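Local atomic coordinates of 1-deoxy-D-xylulose 5-phosphate reductoisomerase (Moraxella catarrhalis, PDB entry 4ZQG), a protein that catalyses the NAD(P)H-dependent rearrangement and reduction of 1-deoxy-D-xylulose 5-phosphate to 2-C-methyl-D-erythritol 4-phosphate, a step of the MEP pathway of isoprenoid synthesis. Residues L6-A10 / N31-I35; A205-A210 / F350-K354. The contacts are given in a common frame with arbitrary orientation. Residues are numbered along the deposited sequence.

Contact 1: residues L6-A10 / N31-I35; sequences LQSLA and NRYRI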
loop_
_atom_site.group_PDB
_atom_site.type_symbol
_atom_site.label_atom_id
_atom_site.label_comp_id
_atom_site.label_asym_id
_atom_site.label_seq_id
_atom_site.Cartn_x
_atom_site.Cartn_y
_atom_site.Cartn_z
ATOM N N LEU A 6 -24.929 9.856 16.887
ATOM C CA LEU A 6 -23.874 8.843 17.228
ATOM C C LEU A 6 -24.152 7.523 16.553
ATOM O O LEU A 6 -25.282 7.039 16.589
ATOM C CB LEU A 6 -23.821 8.596 18.724
ATOM C CG LEU A 6 -23.579 9.842 19.560
ATOM C CD1 LEU A 6 -23.434 9.456 21.028
ATOM C CD2 LEU A 6 -22.355 10.609 19.061
ATOM N N GLN A 7 -23.123 6.943 15.949
ATOM C CA GLN A 7 -23.238 5.618 15.367
ATOM C C GLN A 7 -23.464 4.590 16.478
ATOM O O GLN A 7 -22.628 4.400 17.342
ATOM C CB GLN A 7 -21.984 5.287 14.569
ATOM C CG GLN A 7 -22.053 4.056 13.666
ATOM C CD GLN A 7 -20.748 3.868 12.928
ATOM O OE1 GLN A 7 -20.291 2.755 12.663
ATOM N NE2 GLN A 7 -20.120 4.981 12.620
ATOM N N SER A 8 -24.613 3.935 16.414
ATOM C CA SER A 8 -25.000 2.909 17.335
ATOM C C SER A 8 -24.261 1.603 17.053
ATOM O O SER A 8 -24.276 1.138 15.938
ATOM C CB SER A 8 -26.487 2.714 17.175
ATOM O OG SER A 8 -26.961 1.701 18.024
ATOM N N LEU A 9 -23.624 1.018 18.065
ATOM C CA LEU A 9 -22.869 -0.232 17.930
ATOM C C LEU A 9 -23.445 -1.417 18.694
ATOM O O LEU A 9 -23.769 -1.293 19.848
ATOM C CB LEU A 9 -21.481 -0.038 18.508
ATOM C CG LEU A 9 -20.359 0.344 17.585
ATOM C CD1 LEU A 9 -20.781 1.393 16.559
ATOM C CD2 LEU A 9 -19.205 0.834 18.430
ATOM N N ALA A 10 -23.503 -2.582 18.055
ATOM C CA ALA A 10 -23.675 -3.843 18.760
ATOM C C ALA A 10 -22.378 -4.577 18.630
ATOM O O ALA A 10 -21.909 -4.768 17.516
ATOM C CB ALA A 10 -24.782 -4.661 18.137
ATOM N N ASN A 31 -17.538 10.444 22.280
ATOM C CA ASN A 31 -18.745 11.024 21.686
ATOM C C ASN A 31 -18.824 10.853 20.194
ATOM O O ASN A 31 -19.236 11.759 19.473
ATOM C CB ASN A 31 -18.871 12.520 22.039
ATOM C CG ASN A 31 -19.140 12.756 23.517
ATOM O OD1 ASN A 31 -18.597 13.691 24.091
ATOM N ND2 ASN A 31 -19.974 11.913 24.138
ATOM N N ARG A 32 -18.418 9.680 19.744
ATOM C CA ARG A 32 -18.459 9.306 18.348
ATOM C C ARG A 32 -19.358 8.073 18.173
ATOM O O ARG A 32 -20.089 7.952 17.194
ATOM C CB ARG A 32 -17.010 9.021 17.901
ATOM C CG ARG A 32 -16.729 9.129 16.417
ATOM C CD ARG A 32 -15.234 9.241 16.141
ATOM N NE ARG A 32 -14.955 10.174 15.048
ATOM C CZ ARG A 32 -15.222 9.937 13.760
ATOM N NH1 ARG A 32 -15.781 8.788 13.369
ATOM N NH2 ARG A 32 -14.936 10.862 12.846
ATOM N N TYR A 33 -19.281 7.165 19.136
ATOM C CA TYR A 33 -19.926 5.877 19.086
ATOM C C TYR A 33 -20.796 5.729 20.313
ATOM O O TYR A 33 -20.428 6.190 21.363
ATOM C CB TYR A 33 -18.847 4.791 19.069
ATOM C CG TYR A 33 -17.926 4.944 17.875
ATOM C CD1 TYR A 33 -18.416 4.731 16.592
ATOM C CD2 TYR A 33 -16.599 5.324 18.018
ATOM C CE1 TYR A 33 -17.618 4.879 15.474
ATOM C CE2 TYR A 33 -15.782 5.491 16.900
ATOM C CZ TYR A 33 -16.303 5.260 15.618
ATOM O OH TYR A 33 -15.560 5.416 14.462
ATOM N N ARG A 34 -21.951 5.103 20.157
ATOM C CA ARG A 34 -22.862 4.768 21.241
ATOM C C ARG A 34 -22.943 3.242 21.314
ATOM O O ARG A 34 -23.241 2.609 20.313
ATOM C CB ARG A 34 -24.271 5.360 20.949
ATOM C CG ARG A 34 -25.369 4.882 21.895
ATOM C CD ARG A 34 -26.736 5.549 21.699
ATOM N NE ARG A 34 -27.556 4.869 20.692
ATOM C CZ ARG A 34 -28.187 3.710 20.869
ATOM N NH1 ARG A 34 -28.115 3.049 22.030
ATOM N NH2 ARG A 34 -28.890 3.204 19.862
ATOM N N ILE A 35 -22.722 2.649 22.481
ATOM C CA ILE A 35 -22.876 1.202 22.623
ATOM C C ILE A 35 -24.330 0.828 22.860
ATOM O O ILE A 35 -24.879 1.120 23.865
ATOM C CB ILE A 35 -22.097 0.637 23.801
ATOM C CG1 ILE A 35 -20.632 1.063 23.782
ATOM C CG2 ILE A 35 -22.226 -0.867 23.817
ATOM C CD1 ILE A 35 -19.942 0.912 22.474
#

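Contact 2: residues A205-A210 / F350-K354; sequences ASVKEA and FLAEK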
loop_
_atom_site.group_PDB
_atom_site.type_symbol
_atom_site.label_atom_id
_atom_site.label_comp_id
_atom_site.label_asym_id
_atom_site.label_seq_id
_atom_site.Cartn_x
_atom_site.Cartn_y
_atom_site.Cartn_z
ATOM N N ALA A 205 4.428 -30.834 20.568
ATOM C CA ALA A 205 4.100 -29.515 21.073
ATOM C C ALA A 205 3.140 -29.576 22.266
ATOM O O ALA A 205 2.124 -30.255 22.223
ATOM C CB ALA A 205 3.494 -28.666 19.960
ATOM N N SER A 206 3.474 -28.857 23.328
ATOM C CA SER A 206 2.533 -28.589 24.373
ATOM C C SER A 206 1.531 -27.542 23.900
ATOM O O SER A 206 1.802 -26.760 23.005
ATOM C CB SER A 206 3.259 -28.099 25.636
ATOM O OG SER A 206 3.895 -26.833 25.454
ATOM N N VAL A 207 0.363 -27.542 24.518
ATOM C CA VAL A 207 -0.636 -26.502 24.291
ATOM C C VAL A 207 -0.065 -25.093 24.563
ATOM O O VAL A 207 -0.358 -24.155 23.819
ATOM C CB VAL A 207 -1.885 -26.755 25.186
ATOM C CG1 VAL A 207 -2.893 -25.622 25.090
ATOM C CG2 VAL A 207 -2.553 -28.072 24.819
ATOM N N LYS A 208 0.711 -24.963 25.650
ATOM C CA LYS A 208 1.445 -23.732 26.017
ATOM C C LYS A 208 2.306 -23.220 24.823
ATOM O O LYS A 208 2.235 -22.037 24.502
ATOM C CB LYS A 208 2.321 -23.979 27.277
ATOM C CG LYS A 208 2.564 -22.783 28.201
ATOM C CD LYS A 208 3.485 -21.715 27.606
ATOM N N GLU A 209 3.093 -24.104 24.177
ATOM C CA GLU A 209 3.878 -23.754 22.969
ATOM C C GLU A 209 2.991 -23.243 21.826
ATOM O O GLU A 209 3.175 -22.132 21.330
ATOM C CB GLU A 209 4.709 -24.945 22.458
ATOM C CG GLU A 209 6.078 -25.077 23.103
ATOM C CD GLU A 209 6.621 -26.497 23.078
ATOM O OE1 GLU A 209 6.644 -27.149 24.158
ATOM O OE2 GLU A 209 7.022 -26.950 21.978
ATOM N N ALA A 210 2.035 -24.074 21.426
ATOM C CA ALA A 210 1.167 -23.780 20.301
ATOM C C ALA A 210 0.288 -22.545 20.516
ATOM O O ALA A 210 0.028 -21.806 19.558
ATOM C CB ALA A 210 0.292 -24.990 19.988
ATOM N N PHE A 350 -7.234 -30.642 20.663
ATOM C CA PHE A 350 -5.820 -30.439 20.945
ATOM C C PHE A 350 -5.634 -29.780 22.303
ATOM O O PHE A 350 -4.835 -30.234 23.122
ATOM C CB PHE A 350 -5.148 -29.580 19.874
ATOM C CG PHE A 350 -3.698 -29.320 20.165
ATOM C CD1 PHE A 350 -2.774 -30.329 20.007
ATOM C CD2 PHE A 350 -3.284 -28.093 20.662
ATOM C CE1 PHE A 350 -1.452 -30.108 20.304
ATOM C CE2 PHE A 350 -1.962 -27.871 20.970
ATOM C CZ PHE A 350 -1.044 -28.879 20.791
ATOM N N LEU A 351 -6.378 -28.696 22.510
ATOM C CA LEU A 351 -6.405 -27.954 23.779
ATOM C C LEU A 351 -6.872 -28.788 25.013
ATOM O O LEU A 351 -6.423 -28.562 26.146
ATOM C CB LEU A 351 -7.332 -26.748 23.635
ATOM C CG LEU A 351 -7.019 -25.712 22.563
ATOM C CD1 LEU A 351 -8.329 -25.055 22.150
ATOM C CD2 LEU A 351 -6.021 -24.680 23.076
ATOM N N ALA A 352 -7.778 -29.737 24.780
ATOM C CA ALA A 352 -8.157 -30.723 25.785
ATOM C C ALA A 352 -7.081 -31.811 25.949
ATOM O O ALA A 352 -7.210 -32.659 26.809
ATOM C CB ALA A 352 -9.496 -31.344 25.422
ATOM N N GLU A 353 -6.035 -31.794 25.124
ATOM C CA GLU A 353 -4.873 -32.684 25.284
ATOM C C GLU A 353 -5.179 -34.123 24.928
ATOM O O GLU A 353 -4.555 -35.032 25.444
ATOM C CB GLU A 353 -4.261 -32.577 26.700
ATOM C CG GLU A 353 -3.994 -31.128 27.131
ATOM C CD GLU A 353 -3.133 -30.991 28.384
ATOM O OE1 GLU A 353 -3.520 -30.211 29.279
ATOM O OE2 GLU A 353 -2.073 -31.646 28.481
ATOM N N LYS A 354 -6.110 -34.307 23.997
ATOM C CA LYS A 354 -6.507 -35.635 23.490
ATOM C C LYS A 354 -5.745 -36.052 22.223
ATOM O O LYS A 354 -5.520 -37.240 21.996
ATOM C CB LYS A 354 -8.028 -35.679 23.224
ATOM C CG LYS A 354 -8.905 -35.790 24.486
ATOM C CD LYS A 354 -10.378 -35.517 24.191
ATOM C CE LYS A 354 -11.222 -35.500 25.439
ATOM N NZ LYS A 354 -11.421 -36.879 25.971
#

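Contact 1: residues L6-A10 / N31-I35
R34, L6 and L9 lose the most surface where 6-10 meets 31-35, and each illustrates a different way in which neighbouring parallel strands hold one another. The backbone of R34 supplies two hydrogen bonds: its N donates to Q7 O (3.0 Å, nearly linear) and its O accepts from L9 N (2.8 Å). This is the pattern usual for a parallel pair, in which every second residue of a strand bonds to the residues flanking its partner, here S8. A weak third bond, Q7 N to R32 O (3.4 Å), starts the ladder. The R34 side chain extends past S8, whose OG lies over one face of the guanidinium, 3.1 Å from R34 NH2 but at an angle too poor for a hydrogen bond; S8 OG is instead hydrogen-bonded to A97 O. L6, at the modelled start of the chain, packs against the backbone leading into strand 33-39, with L6 CD2 3.3 Å from N31 O and L6 CB 4.0 Å from R34 CB. L9 points to the other face of the sheet, alongside Q7, Y33 and I35. Its CD2 reaches Y33 CB at 4.0 Å and I35 CD1 at 4.1 Å. This is the first beta-alpha-beta unit of a Rossmann-type domain: strand 7-12, helix 17-26, strand 33-39. Backbone bonds thus set the register, while L9, Y33 and I35 turn an apolar surface to I26 of the crossover helix; Q7 is a polar member of that face, its OE1 bound to T100 OG1, and S8 and R34 share the opposite one.

Contact 2: residues A205-A210 / F350-K354
The start of helix 207-211 is set against the end of helix 333-351, and A205 opens the contact with its carbonyl: A205 O lies 3.7 Å from F350 CZ, at the edge of the ring and near its plane. S206 O approaches the same edge atom, 4.2 Å from F350 CZ, while also accepting the backbone bond from A210 N (3.1 Å). The CA-to-CB bond of S206 points away from F350-K354, and its OG caps its own helix as N-cap, accepting from E209 N and donating to E209 OE1, both at 3.1 Å. V207, in the first turn, loses more surface than any other residue here. Its CG2 sits 3.6 Å from F350 O and 3.9 Å from F350 CE2, and its CG1 meets L351 CD2 at 3.8 Å. The same F350 O accepts from E353 N (2.8 Å) in the Schellman motif that closes helix 333-351; E353 has the positive phi of that motif, and its CG comes to 4.1 Å from V207 CG2. V207 therefore packs directly on the turn that ends the helix, joining the central and C-terminal parts of the chain. One turn further on, A210 points toward the other segment and sets its CB 3.8 Å from F350 CE2. I224 of helix 220-228 touches A210, F350 and L351 alike.

The two contacts lie on opposite sides of the chain's centre, with their own centres 39 Å apart and their nearest atoms about 25 Å apart. They come in series: contact 1 closes within the first 35 residues, before contact 2 opens at A205. No helix or strand is common to both. Contact 1 belongs to the seven-stranded parallel sheet of the N-terminal nucleotide-binding domain, whereas contact 2 joins helix 207-211 to the distant helix 333-351. The bound NAD lies about 13 Å from the I35 side chain and about 9 Å from that of L351, touching neither; the arrangement is consistent with two separately built parts of the enzyme, one local in sequence and one long-range.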